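Local coordinates for protein YcaO (Methanopyrus kandleri, PDB 6CIB) that binds ADP and magnesium ions, and probably uses ATP to activate a backbone amide for thioamidation of a peptide, at residues G215-G220 / D302-V307; P182-H187 / G297-D302; E9-F14 / P241-L246; E164-D169 / S211-V216. All blocks are in the same frame, centred on the assembly; numbering follows the deposited sequence.

In the fold
The four contacts meet around the three-stranded antiparallel sheet 203-209, 217-224, 233-238. Contact 1 sets strand 217-224 against the loop after strand 298-300, and its centre lies about 10 Å from that of contact 2, with which it shares Asp-302. Contact 4 joins the turn before strand 217-224 to helix 154-177, sharing Gly-215 and Val-216 with contact 1. Contact 3 brings the N-terminal loop to helix 241-260. Along the chain, 9-14 comes first and 302-307 last, with six segments between them, so residues distant in sequence come together, and the loop carrying Arg-12 of the ADP site rests on helix 241-260, which also packs against contacts 1 and 2.

Contact 1. Residues G215-G220 / D302-V307; sequences GVYVVG and DDLDRV
Tyr-217, on strand 217-224, buries more surface here than any other residue. Its CG lies anti to the carbonyl carbon (chi1 -62°), sending the ring toward the loop that follows strand 298-300. Tyr-217 OH donates a very short hydrogen bond, 2.5 Å, to Asp-305 O, lying in the plane of that carbonyl on a lone pair. Tyrosine suits the place because a flat apolar ring can end in a donor. Leu-304 runs past it in the opposite direction, its CD2 coming obliquely to within 3.8 Å of Tyr-217 CE1, and both side chains also rest on Pro-241 of helix 241-260. Val-307 covers Gly-215, with CB 3.8 Å from Gly-215 CA; the positive phi of Gly-215 (89°) would drive any CB against the preceding carbonyl. A water is held between the two segments, giving a proton to Gly-215 O at 2.6 Å and accepting one from Val-307 N at 2.9 Å. An alanine in place of Tyr-217 would remove the hydroxyl and the ring, and would probably leave the loop at Leu-304 and Asp-305 less firmly held. Both polar links end on main-chain atoms of the loop, so they depend on its path and not on the carboxylate of Asp-305.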
loop_
_atom_site.group_PDB
_atom_site.type_symbol
_atom_site.label_atom_id
_atom_site.label_comp_id
_atom_site.label_asym_id
_atom_site.label_seq_id
_atom_site.Cartn_x
_atom_site.Cartn_y
_atom_site.Cartn_z
ATOM N N GLY A 215 10.116 -10.737 -10.083
ATOM C CA GLY A 215 10.153 -9.446 -10.753
ATOM C C GLY A 215 9.738 -8.274 -9.875
ATOM O O GLY A 215 9.899 -7.126 -10.285
ATOM N N VAL A 216 9.194 -8.555 -8.685
ATOM C CA VAL A 216 8.754 -7.509 -7.749
ATOM C C VAL A 216 9.645 -7.530 -6.505
ATOM O O VAL A 216 9.804 -8.573 -5.865
ATOM C CB VAL A 216 7.264 -7.653 -7.333
ATOM C CG1 VAL A 216 6.843 -6.515 -6.398
ATOM C CG2 VAL A 216 6.359 -7.675 -8.550
ATOM N N TYR A 217 10.222 -6.376 -6.185
ATOM C CA TYR A 217 11.072 -6.216 -4.998
ATOM C C TYR A 217 10.312 -5.511 -3.894
ATOM O O TYR A 217 9.555 -4.584 -4.167
ATOM C CB TYR A 217 12.350 -5.442 -5.356
ATOM C CG TYR A 217 13.193 -6.174 -6.373
ATOM C CD1 TYR A 217 14.041 -7.222 -5.982
ATOM C CD2 TYR A 217 13.126 -5.844 -7.733
ATOM C CE1 TYR A 217 14.807 -7.912 -6.911
ATOM C CE2 TYR A 217 13.890 -6.529 -8.673
ATOM C CZ TYR A 217 14.725 -7.559 -8.257
ATOM O OH TYR A 217 15.484 -8.241 -9.176
ATOM N N VAL A 218 10.501 -5.968 -2.657
ATOM C CA VAL A 218 9.892 -5.319 -1.495
ATOM C C VAL A 218 10.994 -4.857 -0.536
ATOM O O VAL A 218 11.872 -5.648 -0.160
ATOM C CB VAL A 218 8.854 -6.223 -0.778
ATOM C CG1 VAL A 218 8.180 -5.479 0.372
ATOM C CG2 VAL A 218 7.789 -6.726 -1.756
ATOM N N VAL A 219 10.947 -3.571 -0.176
ATOM C CA VAL A 219 11.937 -2.939 0.703
ATOM C C VAL A 219 11.252 -2.448 1.978
ATOM O O VAL A 219 10.161 -1.885 1.929
ATOM C CB VAL A 219 12.695 -1.781 -0.014
ATOM C CG1 VAL A 219 13.600 -0.993 0.932
ATOM C CG2 VAL A 219 13.527 -2.316 -1.168
ATOM N N GLY A 220 11.900 -2.687 3.113
ATOM C CA GLY A 220 11.484 -2.137 4.393
ATOM C C GLY A 220 12.514 -1.159 4.914
ATOM O O GLY A 220 13.717 -1.343 4.708
ATOM N N ASP A 302 22.543 -2.639 -6.849
ATOM C CA ASP A 302 22.949 -2.810 -8.253
ATOM C C ASP A 302 22.965 -4.272 -8.712
ATOM O O ASP A 302 22.909 -4.537 -9.912
ATOM C CB ASP A 302 24.313 -2.159 -8.509
ATOM C CG ASP A 302 24.429 -0.790 -7.879
ATOM O OD1 ASP A 302 24.625 -0.725 -6.639
ATOM O OD2 ASP A 302 24.315 0.210 -8.620
ATOM N N ASP A 303 23.038 -5.204 -7.759
ATOM C CA ASP A 303 22.999 -6.638 -8.046
ATOM C C ASP A 303 21.598 -7.135 -8.413
ATOM O O ASP A 303 21.458 -8.213 -8.989
ATOM C CB ASP A 303 23.546 -7.451 -6.860
ATOM C CG ASP A 303 25.059 -7.298 -6.668
ATOM O OD1 ASP A 303 25.779 -6.873 -7.601
ATOM O OD2 ASP A 303 25.535 -7.621 -5.563
ATOM N N LEU A 304 20.571 -6.360 -8.072
ATOM C CA LEU A 304 19.189 -6.746 -8.344
ATOM C C LEU A 304 18.825 -6.545 -9.816
ATOM O O LEU A 304 18.914 -5.433 -10.336
ATOM C CB LEU A 304 18.213 -6.005 -7.410
ATOM C CG LEU A 304 18.409 -6.141 -5.892
ATOM C CD1 LEU A 304 17.433 -5.250 -5.138
ATOM C CD2 LEU A 304 18.288 -7.585 -5.419
ATOM N N ASP A 305 18.438 -7.637 -10.479
ATOM C CA ASP A 305 18.008 -7.619 -11.886
ATOM C C ASP A 305 16.714 -6.835 -12.061
ATOM O O ASP A 305 15.810 -6.946 -11.237
ATOM C CB ASP A 305 17.767 -9.047 -12.404
ATOM C CG ASP A 305 19.021 -9.911 -12.388
ATOM O OD1 ASP A 305 20.071 -9.478 -12.928
ATOM O OD2 ASP A 305 18.942 -11.040 -11.847
ATOM N N ARG A 306 16.637 -6.043 -13.127
ATOM C CA ARG A 306 15.363 -5.478 -13.569
ATOM C C ARG A 306 14.696 -6.484 -14.494
ATOM O O ARG A 306 15.038 -6.574 -15.673
ATOM C CB ARG A 306 15.547 -4.124 -14.262
ATOM C CG ARG A 306 15.675 -2.955 -13.297
ATOM C CD ARG A 306 14.944 -1.710 -13.788
ATOM N NE ARG A 306 13.488 -1.827 -13.655
ATOM C CZ ARG A 306 12.607 -0.907 -14.055
ATOM N NH1 ARG A 306 13.013 0.224 -14.625
ATOM N NH2 ARG A 306 11.305 -1.119 -13.886
ATOM N N VAL A 307 13.766 -7.260 -13.935
ATOM C CA VAL A 307 13.070 -8.324 -14.672
ATOM C C VAL A 307 11.956 -7.702 -15.514
ATOM O O VAL A 307 11.836 -7.986 -16.705
ATOM C CB VAL A 307 12.506 -9.426 -13.726
ATOM C CG1 VAL A 307 11.868 -10.561 -14.517
ATOM C CG2 VAL A 307 13.589 -9.981 -12.808
HETATM O O HOH W 1 11.778 -6.423 -11.965
#

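Contact 2. Residues P182-H187 / G297-D302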
loop_
_atom_site.group_PDB
_atom_site.type_symbol
_atom_site.label_atom_id
_atom_site.label_comp_id
_atom_site.label_asym_id
_atom_site.label_seq_id
_atom_site.Cartn_x
_atom_site.Cartn_y
_atom_site.Cartn_z
ATOM N N PRO A 182 17.865 -9.440 4.971
ATOM C CA PRO A 182 19.167 -8.791 4.795
ATOM C C PRO A 182 19.059 -7.273 4.694
ATOM O O PRO A 182 18.036 -6.751 4.219
ATOM C CB PRO A 182 19.666 -9.367 3.464
ATOM C CG PRO A 182 18.430 -9.761 2.736
ATOM C CD PRO A 182 17.500 -10.251 3.791
ATOM N N GLU A 183 20.106 -6.586 5.149
ATOM C CA GLU A 183 20.293 -5.153 4.909
ATOM C C GLU A 183 20.445 -4.886 3.410
ATOM O O GLU A 183 21.125 -5.644 2.702
ATOM C CB GLU A 183 21.521 -4.639 5.677
ATOM C CG GLU A 183 21.845 -3.157 5.468
ATOM C CD GLU A 183 22.714 -2.551 6.560
ATOM O OE1 GLU A 183 23.545 -3.270 7.162
ATOM O OE2 GLU A 183 22.565 -1.335 6.816
ATOM N N LEU A 184 19.794 -3.826 2.931
ATOM C CA LEU A 184 19.945 -3.398 1.541
ATOM C C LEU A 184 20.802 -2.135 1.441
ATOM O O LEU A 184 20.462 -1.100 2.021
ATOM C CB LEU A 184 18.584 -3.212 0.853
ATOM C CG LEU A 184 18.627 -2.706 -0.598
ATOM C CD1 LEU A 184 19.041 -3.785 -1.602
ATOM C CD2 LEU A 184 17.282 -2.117 -0.970
ATOM N N GLU A 185 21.901 -2.242 0.693
ATOM C CA GLU A 185 22.888 -1.168 0.548
ATOM C C GLU A 185 22.580 -0.354 -0.711
ATOM O O GLU A 185 22.393 -0.921 -1.787
ATOM C CB GLU A 185 24.302 -1.760 0.487
ATOM C CG GLU A 185 25.375 -0.979 1.241
ATOM C CD GLU A 185 25.662 -1.526 2.640
ATOM O OE1 GLU A 185 25.656 -2.765 2.828
ATOM O OE2 GLU A 185 25.915 -0.716 3.561
ATOM N N VAL A 186 22.503 0.969 -0.554
ATOM C CA VAL A 186 22.141 1.906 -1.639
ATOM C C VAL A 186 23.216 2.982 -1.810
ATOM O O VAL A 186 24.052 3.169 -0.924
ATOM C CB VAL A 186 20.757 2.583 -1.409
ATOM C CG1 VAL A 186 19.622 1.573 -1.515
ATOM C CG2 VAL A 186 20.706 3.317 -0.071
ATOM N N HIS A 187 23.174 3.687 -2.941
ATOM C CA HIS A 187 24.164 4.719 -3.295
ATOM C C HIS A 187 23.489 5.985 -3.822
ATOM O O HIS A 187 22.256 6.031 -3.949
ATOM C CB HIS A 187 25.145 4.179 -4.345
ATOM C CG HIS A 187 25.696 2.831 -4.009
ATOM N ND1 HIS A 187 25.233 1.674 -4.598
ATOM C CD2 HIS A 187 26.639 2.448 -3.115
ATOM C CE1 HIS A 187 25.881 0.637 -4.095
ATOM N NE2 HIS A 187 26.740 1.080 -3.193
ATOM N N GLY A 297 22.694 -11.049 6.644
ATOM C CA GLY A 297 23.361 -10.803 5.365
ATOM C C GLY A 297 23.185 -9.397 4.811
ATOM O O GLY A 297 22.553 -8.540 5.435
ATOM N N THR A 298 23.753 -9.167 3.630
ATOM C CA THR A 298 23.700 -7.861 2.973
ATOM C C THR A 298 23.491 -8.016 1.470
ATOM O O THR A 298 24.020 -8.951 0.868
ATOM C CB THR A 298 24.936 -6.976 3.300
ATOM O OG1 THR A 298 24.809 -5.710 2.639
ATOM C CG2 THR A 298 26.263 -7.637 2.883
ATOM N N VAL A 299 22.703 -7.110 0.886
ATOM C CA VAL A 299 22.424 -7.104 -0.558
ATOM C C VAL A 299 22.768 -5.732 -1.137
ATOM O O VAL A 299 22.412 -4.703 -0.558
ATOM C CB VAL A 299 20.947 -7.477 -0.875
ATOM C CG1 VAL A 299 20.701 -7.562 -2.377
ATOM C CG2 VAL A 299 20.567 -8.803 -0.238
ATOM N N GLU A 300 23.475 -5.734 -2.267
ATOM C CA GLU A 300 23.805 -4.520 -3.009
ATOM C C GLU A 300 22.696 -4.242 -4.014
ATOM O O GLU A 300 22.304 -5.147 -4.758
ATOM C CB GLU A 300 25.137 -4.695 -3.743
ATOM C CG GLU A 300 25.944 -3.416 -3.880
ATOM C CD GLU A 300 26.569 -2.974 -2.567
ATOM O OE1 GLU A 300 26.352 -1.806 -2.173
ATOM O OE2 GLU A 300 27.267 -3.790 -1.922
ATOM N N ILE A 301 22.194 -3.002 -4.043
ATOM C CA ILE A 301 21.054 -2.660 -4.910
ATOM C C ILE A 301 21.313 -2.912 -6.407
ATOM O O ILE A 301 20.423 -3.382 -7.121
ATOM C CB ILE A 301 20.453 -1.247 -4.635
ATOM C CG1 ILE A 301 19.117 -1.085 -5.392
ATOM C CG2 ILE A 301 21.449 -0.126 -4.943
ATOM C CD1 ILE A 301 18.178 -0.033 -4.839
ATOM N N ASP A 302 22.543 -2.639 -6.849
ATOM C CA ASP A 302 22.949 -2.810 -8.253
ATOM C C ASP A 302 22.965 -4.272 -8.712
ATOM O O ASP A 302 22.909 -4.537 -9.912
ATOM C CB ASP A 302 24.313 -2.159 -8.509
ATOM C CG ASP A 302 24.429 -0.790 -7.879
ATOM O OD1 ASP A 302 24.625 -0.725 -6.639
ATOM O OD2 ASP A 302 24.315 0.210 -8.620
#
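The straightest bond joins Glu-185 N to Val-299 O at 2.8 Å (175°), and Val-299 N reaches back to Glu-183 O, also at 2.8 Å; both donors arrive nearly along the C=O axis. Glu-183 N to Gly-297 O and Ile-301 N to Glu-185 O extend the pairing at its two ends, so that strands 183-185 and 298-300 form a two-stranded parallel sheet. On the face of Glu-183 and Glu-185, Thr-298 OG1 donates to Glu-185 OE1 at 3.1 Å. The glutamate chain bends at chi2 (97°) to bring OE1 to Thr-298. Glu-300 OE1 comes 3.4 Å from Glu-185 CB and lies at the edge of the His-187 ring. An alanine in place of Glu-185 would remove the carboxylate that accepts from Thr-298 and would probably weaken the side-chain tie across the strands. Leu-184 and Val-299, whose beta-branching suits an extended strand, share the other face, and Pro-182 CG, just before the strand, lies beside Val-299 CG2 at 3.8 Å. Past the strand ends, Val-186 CG1 packs on Ile-301 CD1 at 4.0 Å. Leu-184 also pairs through its backbone with Leu-206 of strand 203-209, while Val-245 of helix 241-260 packs against Leu-184, Val-186 and Ile-301.

Contact 3. Residues E9-F14 / P241-L246. With ADP (adenosine-5'-diphosphate), chain G.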
loop_
_atom_site.group_PDB
_atom_site.type_symbol
_atom_site.label_atom_id
_atom_site.label_comp_id
_atom_site.label_asym_id
_atom_site.label_seq_id
_atom_site.Cartn_x
_atom_site.Cartn_y
_atom_site.Cartn_z
ATOM N N GLU A 9 7.578 8.049 -7.583
ATOM C CA GLU A 9 6.863 7.395 -6.477
ATOM C C GLU A 9 5.977 6.239 -6.929
ATOM O O GLU A 9 5.660 5.366 -6.131
ATOM C CB GLU A 9 5.989 8.401 -5.711
ATOM C CG GLU A 9 6.754 9.484 -4.978
ATOM C CD GLU A 9 7.129 10.654 -5.863
ATOM O OE1 GLU A 9 6.805 10.648 -7.074
ATOM O OE2 GLU A 9 7.750 11.592 -5.341
ATOM N N GLY A 10 5.554 6.268 -8.194
ATOM C CA GLY A 10 4.709 5.229 -8.787
ATOM C C GLY A 10 4.675 5.391 -10.304
ATOM O O GLY A 10 5.285 6.324 -10.840
ATOM N N PHE A 11 3.959 4.493 -10.986
ATOM C CA PHE A 11 3.880 4.472 -12.453
ATOM C C PHE A 11 2.645 5.222 -12.937
ATOM O O PHE A 11 1.510 4.788 -12.724
ATOM C CB PHE A 11 3.889 3.030 -12.974
ATOM C CG PHE A 11 5.066 2.225 -12.508
ATOM C CD1 PHE A 11 6.307 2.330 -13.156
ATOM C CD2 PHE A 11 4.945 1.359 -11.418
ATOM C CE1 PHE A 11 7.398 1.588 -12.717
ATOM C CE2 PHE A 11 6.026 0.614 -10.981
ATOM C CZ PHE A 11 7.252 0.723 -11.630
ATOM N N ARG A 12 2.884 6.360 -13.581
ATOM C CA ARG A 12 1.831 7.326 -13.879
ATOM C C ARG A 12 1.815 7.770 -15.340
ATOM O O ARG A 12 2.864 7.936 -15.964
ATOM C CB ARG A 12 1.945 8.550 -12.951
ATOM C CG ARG A 12 1.939 8.255 -11.448
ATOM C CD ARG A 12 0.617 7.638 -10.985
ATOM N NE ARG A 12 0.680 7.172 -9.597
ATOM C CZ ARG A 12 -0.335 6.618 -8.933
ATOM N NH1 ARG A 12 -1.528 6.466 -9.503
ATOM N NH2 ARG A 12 -0.159 6.221 -7.679
ATOM N N ALA A 13 0.607 7.962 -15.862
ATOM C CA ALA A 13 0.383 8.371 -17.250
ATOM C C ALA A 13 0.380 9.895 -17.415
ATOM O O ALA A 13 0.318 10.403 -18.540
ATOM C CB ALA A 13 -0.923 7.770 -17.760
ATOM N N PHE A 14 0.456 10.610 -16.289
ATOM C CA PHE A 14 0.458 12.072 -16.253
ATOM C C PHE A 14 1.533 12.561 -15.289
ATOM O O PHE A 14 1.885 11.865 -14.319
ATOM C CB PHE A 14 -0.924 12.607 -15.829
ATOM C CG PHE A 14 -2.042 12.189 -16.746
ATOM C CD1 PHE A 14 -2.720 10.985 -16.543
ATOM C CD2 PHE A 14 -2.407 12.994 -17.833
ATOM C CE1 PHE A 14 -3.736 10.574 -17.410
ATOM C CE2 PHE A 14 -3.430 12.596 -18.695
ATOM C CZ PHE A 14 -4.092 11.385 -18.484
ATOM N N PRO A 241 13.643 -1.715 -8.131
ATOM C CA PRO A 241 14.092 -1.709 -6.727
ATOM C C PRO A 241 14.367 -0.308 -6.157
ATOM O O PRO A 241 14.186 -0.091 -4.955
ATOM C CB PRO A 241 15.365 -2.565 -6.755
ATOM C CG PRO A 241 15.841 -2.520 -8.174
ATOM C CD PRO A 241 14.594 -2.434 -9.009
ATOM N N GLU A 242 14.777 0.626 -7.017
ATOM C CA GLU A 242 14.983 2.028 -6.628
ATOM C C GLU A 242 13.690 2.706 -6.158
ATOM O O GLU A 242 13.725 3.485 -5.220
ATOM C CB GLU A 242 15.596 2.840 -7.774
ATOM C CG GLU A 242 17.078 2.594 -8.024
ATOM C CD GLU A 242 17.581 3.343 -9.247
ATOM O OE1 GLU A 242 17.767 4.577 -9.174
ATOM O OE2 GLU A 242 17.774 2.701 -10.295
HETATM N N MSE A 243 12.571 2.403 -6.820
HETATM C CA MSE A 243 11.245 2.913 -6.439
HETATM C C MSE A 243 10.812 2.313 -5.129
HETATM O O MSE A 243 10.253 3.014 -4.286
HETATM C CB MSE A 243 10.211 2.611 -7.527
HETATM C CG MSE A 243 8.843 3.206 -7.179
HETATM SE SE MSE A 243 7.440 2.568 -8.400
HETATM C CE MSE A 243 8.048 3.728 -9.860
ATOM N N ALA A 244 11.068 1.015 -4.952
ATOM C CA ALA A 244 10.757 0.317 -3.695
ATOM C C ALA A 244 11.466 0.944 -2.488
ATOM O O ALA A 244 10.855 1.097 -1.423
ATOM C CB ALA A 244 11.089 -1.172 -3.804
ATOM N N VAL A 245 12.739 1.313 -2.666
ATOM C CA VAL A 245 13.526 1.997 -1.627
ATOM C C VAL A 245 12.910 3.371 -1.329
ATOM O O VAL A 245 12.699 3.725 -0.155
ATOM C CB VAL A 245 15.009 2.174 -2.052
ATOM C CG1 VAL A 245 15.798 3.008 -1.045
ATOM C CG2 VAL A 245 15.677 0.823 -2.231
ATOM N N LEU A 246 12.636 4.131 -2.395
ATOM C CA LEU A 246 12.047 5.461 -2.276
ATOM C C LEU A 246 10.713 5.423 -1.521
ATOM O O LEU A 246 10.499 6.204 -0.591
ATOM C CB LEU A 246 11.881 6.127 -3.654
ATOM C CG LEU A 246 11.218 7.511 -3.622
ATOM C CD1 LEU A 246 12.094 8.533 -2.898
ATOM C CD2 LEU A 246 10.877 7.976 -5.026
HETATM P PB ADP G . 0.353 4.648 -1.234
HETATM O O1B ADP G . -0.549 4.119 -2.330
HETATM O O2B ADP G . 1.480 3.714 -0.843
HETATM O O3B ADP G . -0.363 5.265 -0.056
HETATM P PA ADP G . 0.842 7.345 -2.190
HETATM O O1A ADP G . 1.823 7.776 -3.246
HETATM O O2A ADP G . 0.908 8.063 -0.869
HETATM O O3A ADP G . 1.188 5.801 -1.988
HETATM O "O5'" ADP G . -0.634 7.441 -2.818
HETATM C "C5'" ADP G . -1.866 7.606 -2.093
HETATM C "C4'" ADP G . -3.050 7.440 -3.064
HETATM O "O4'" ADP G . -2.964 8.415 -4.114
HETATM C "C3'" ADP G . -3.066 6.089 -3.785
HETATM O "O3'" ADP G . -4.423 5.719 -4.101
HETATM C "C2'" ADP G . -2.313 6.365 -5.073
HETATM O "O2'" ADP G . -2.629 5.434 -6.105
HETATM C "C1'" ADP G . -2.757 7.789 -5.394
HETATM N N9 ADP G . -1.745 8.567 -6.143
HETATM C C8 ADP G . -0.521 8.898 -5.692
HETATM N N7 ADP G . 0.159 9.608 -6.620
HETATM C C5 ADP G . -0.641 9.763 -7.680
HETATM C C6 ADP G . -0.529 10.426 -9.000
HETATM N N6 ADP G . 0.607 11.079 -9.344
HETATM N N1 ADP G . -1.595 10.347 -9.833
HETATM C C2 ADP G . -2.735 9.696 -9.495
HETATM N N3 ADP G . -2.904 9.076 -8.304
HETATM C C4 ADP G . -1.906 9.077 -7.369
#
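The loop 9-14 brings Arg-12 into the ADP pocket, and helix 241-260 backs this loop from the protein interior. The guanidinium of Arg-12 lies over the purine, CZ 3.3 Å from ADP C4, while NH2 donates a nearly straight bond (166°) to ADP O2' at 3.0 Å, in the plane of the guanidinium. One side chain thus contacts base and ribose together, and the planar cation would be expected to interact well with the electron-rich purine. A salt bridge from Arg-12 NH1 to Glu-156 steadies the group. The neighbouring Phe-11 turns inward instead, and there it forms a Met-aromatic contact with Met-243, present as selenomethionine. The Met-243 chain is extended through chi1 and chi2 and then bent at chi3 (-75°), which lays CE over the ring face, 3.7 Å from the centroid of Phe-11 in a CH-pi contact. Met-243 SE comes in obliquely, 3.5 Å from Phe-11 CE2. A long, flexible side chain can touch both ring and backbone: Met-243 CE also approaches Gly-10 C at 3.8 Å. Further along the helix, Leu-246 CD2 sits 4.2 Å from Glu-9 N, whereas the Glu-9 carboxylate is bonded to Tyr-6 OH and Thr-66 N.

Contact 4. Residues E164-D169 / S211-V216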
loop_
_atom_site.group_PDB
_atom_site.type_symbol
_atom_site.label_atom_id
_atom_site.label_comp_id
_atom_site.label_asym_id
_atom_site.label_seq_id
_atom_site.Cartn_x
_atom_site.Cartn_y
_atom_site.Cartn_z
ATOM N N GLU A 164 0.879 -3.011 -3.546
ATOM C CA GLU A 164 0.572 -2.935 -2.114
ATOM C C GLU A 164 0.289 -4.315 -1.498
ATOM O O GLU A 164 0.787 -4.627 -0.410
ATOM C CB GLU A 164 -0.595 -1.981 -1.873
ATOM C CG GLU A 164 -0.947 -1.767 -0.415
ATOM C CD GLU A 164 -1.942 -0.641 -0.255
ATOM O OE1 GLU A 164 -3.152 -0.927 -0.173
ATOM O OE2 GLU A 164 -1.507 0.530 -0.262
ATOM N N VAL A 165 -0.504 -5.126 -2.193
ATOM C CA VAL A 165 -0.817 -6.496 -1.745
ATOM C C VAL A 165 0.459 -7.360 -1.639
ATOM O O VAL A 165 0.634 -8.093 -0.658
ATOM C CB VAL A 165 -1.914 -7.176 -2.621
ATOM C CG1 VAL A 165 -2.099 -8.644 -2.230
ATOM C CG2 VAL A 165 -3.257 -6.456 -2.485
ATOM N N VAL A 166 1.349 -7.255 -2.628
ATOM C CA VAL A 166 2.643 -7.965 -2.606
ATOM C C VAL A 166 3.491 -7.482 -1.426
ATOM O O VAL A 166 4.073 -8.291 -0.700
ATOM C CB VAL A 166 3.405 -7.819 -3.946
ATOM C CG1 VAL A 166 4.786 -8.471 -3.886
ATOM C CG2 VAL A 166 2.588 -8.434 -5.072
ATOM N N GLU A 167 3.518 -6.165 -1.232
ATOM C CA GLU A 167 4.247 -5.524 -0.141
ATOM C C GLU A 167 3.836 -6.075 1.231
ATOM O O GLU A 167 4.694 -6.467 2.037
ATOM C CB GLU A 167 4.027 -4.012 -0.228
ATOM C CG GLU A 167 4.608 -3.194 0.903
ATOM C CD GLU A 167 4.022 -1.797 0.947
ATOM O OE1 GLU A 167 4.258 -1.017 -0.001
ATOM O OE2 GLU A 167 3.333 -1.476 1.932
ATOM N N ARG A 168 2.531 -6.124 1.480
ATOM C CA ARG A 168 2.018 -6.622 2.760
ATOM C C ARG A 168 2.143 -8.140 2.894
ATOM O O ARG A 168 2.255 -8.648 4.005
ATOM C CB ARG A 168 0.578 -6.157 3.007
ATOM C CG ARG A 168 0.377 -4.666 2.789
ATOM C CD ARG A 168 0.530 -3.845 4.044
ATOM N NE ARG A 168 0.668 -2.416 3.750
ATOM C CZ ARG A 168 -0.328 -1.585 3.438
ATOM N NH1 ARG A 168 -1.589 -2.012 3.325
ATOM N NH2 ARG A 168 -0.050 -0.307 3.206
ATOM N N ASP A 169 2.133 -8.852 1.763
ATOM C CA ASP A 169 2.413 -10.298 1.751
ATOM C C ASP A 169 3.836 -10.580 2.244
ATOM O O ASP A 169 4.023 -11.444 3.116
ATOM C CB ASP A 169 2.168 -10.916 0.361
ATOM C CG ASP A 169 2.410 -12.428 0.338
ATOM O OD1 ASP A 169 1.531 -13.205 0.772
ATOM O OD2 ASP A 169 3.492 -12.834 -0.122
ATOM N N SER A 211 10.524 -11.500 -1.320
ATOM C CA SER A 211 9.338 -11.363 -2.151
ATOM C C SER A 211 8.917 -12.724 -2.689
ATOM O O SER A 211 9.744 -13.478 -3.209
ATOM C CB SER A 211 9.615 -10.397 -3.300
ATOM O OG SER A 211 8.528 -10.350 -4.211
ATOM N N ARG A 212 7.626 -13.020 -2.578
ATOM C CA ARG A 212 7.061 -14.253 -3.129
ATOM C C ARG A 212 6.611 -14.092 -4.582
ATOM O O ARG A 212 6.081 -15.029 -5.166
ATOM C CB ARG A 212 5.898 -14.746 -2.268
ATOM C CG ARG A 212 6.302 -15.208 -0.879
ATOM C CD ARG A 212 5.089 -15.148 0.025
ATOM N NE ARG A 212 4.586 -16.466 0.345
ATOM C CZ ARG A 212 3.387 -16.742 0.850
ATOM N NH1 ARG A 212 2.477 -15.795 1.082
ATOM N NH2 ARG A 212 3.097 -18.006 1.109
ATOM N N VAL A 213 6.833 -12.907 -5.159
ATOM C CA VAL A 213 6.428 -12.611 -6.535
ATOM C C VAL A 213 7.665 -12.233 -7.359
ATOM O O VAL A 213 8.354 -11.253 -7.059
ATOM C CB VAL A 213 5.372 -11.473 -6.594
ATOM C CG1 VAL A 213 4.921 -11.210 -8.031
ATOM C CG2 VAL A 213 4.168 -11.788 -5.702
ATOM N N GLU A 214 7.938 -13.000 -8.408
ATOM C CA GLU A 214 9.135 -12.757 -9.201
ATOM C C GLU A 214 9.025 -11.499 -10.052
ATOM O O GLU A 214 7.981 -11.233 -10.648
ATOM C CB GLU A 214 9.504 -13.956 -10.067
ATOM C CG GLU A 214 11.005 -14.016 -10.294
ATOM C CD GLU A 214 11.403 -15.048 -11.309
ATOM O OE1 GLU A 214 11.132 -16.239 -11.065
ATOM O OE2 GLU A 214 11.988 -14.653 -12.341
ATOM N N GLY A 215 10.116 -10.737 -10.083
ATOM C CA GLY A 215 10.153 -9.446 -10.753
ATOM C C GLY A 215 9.738 -8.274 -9.875
ATOM O O GLY A 215 9.899 -7.126 -10.285
ATOM N N VAL A 216 9.194 -8.555 -8.685
ATOM C CA VAL A 216 8.754 -7.509 -7.749
ATOM C C VAL A 216 9.645 -7.530 -6.505
ATOM O O VAL A 216 9.804 -8.573 -5.865
ATOM C CB VAL A 216 7.264 -7.653 -7.333
ATOM C CG1 VAL A 216 6.843 -6.515 -6.398
ATOM C CG2 VAL A 216 6.359 -7.675 -8.550
HETATM O O HOH W 2 5.549 -11.345 -1.405
#
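Asp-169 lies at the edge of the Arg-212 guanidinium, the carboxylate and guanidinium planes only 4° apart although the two side chains cross at about a right angle. Arg-212 NH1 donates to the syn lone pair of Asp-169 OD1 at 2.8 Å, a salt bridge whose bond is bent (132°). On the helix itself, one face of the Arg-168 guanidinium is met by Glu-164 CG; Glu-164 binds magnesium in this protein, though no ion sits on it here. The Asp-Arg pair has further partners: Asp-169 OD1 accepts from Ser-355 N, and Arg-212 NH2 donates to Asn-366 O. A water donates to Asp-169 OD2 and accepts from Arg-212 N at 2.9 Å. Val-166 supplies the apolar half. Val-166 CG2 meets Val-213 CG2 at 3.8 Å, and Val-166 CG1 meets Val-216 CG1 tip to tip, also at 3.8 Å. Val-213 and Val-216 bracket a type II beta turn, in which Gly-215 suits the third position. Compact, branched valines pack closely between helix and turn. Since Asp-169 is buried, its contacts with Arg-212, Ser-355 N and water would probably keep it ionised, and the ion pair probably holds the residue before the turn while the valines pack the turn itself.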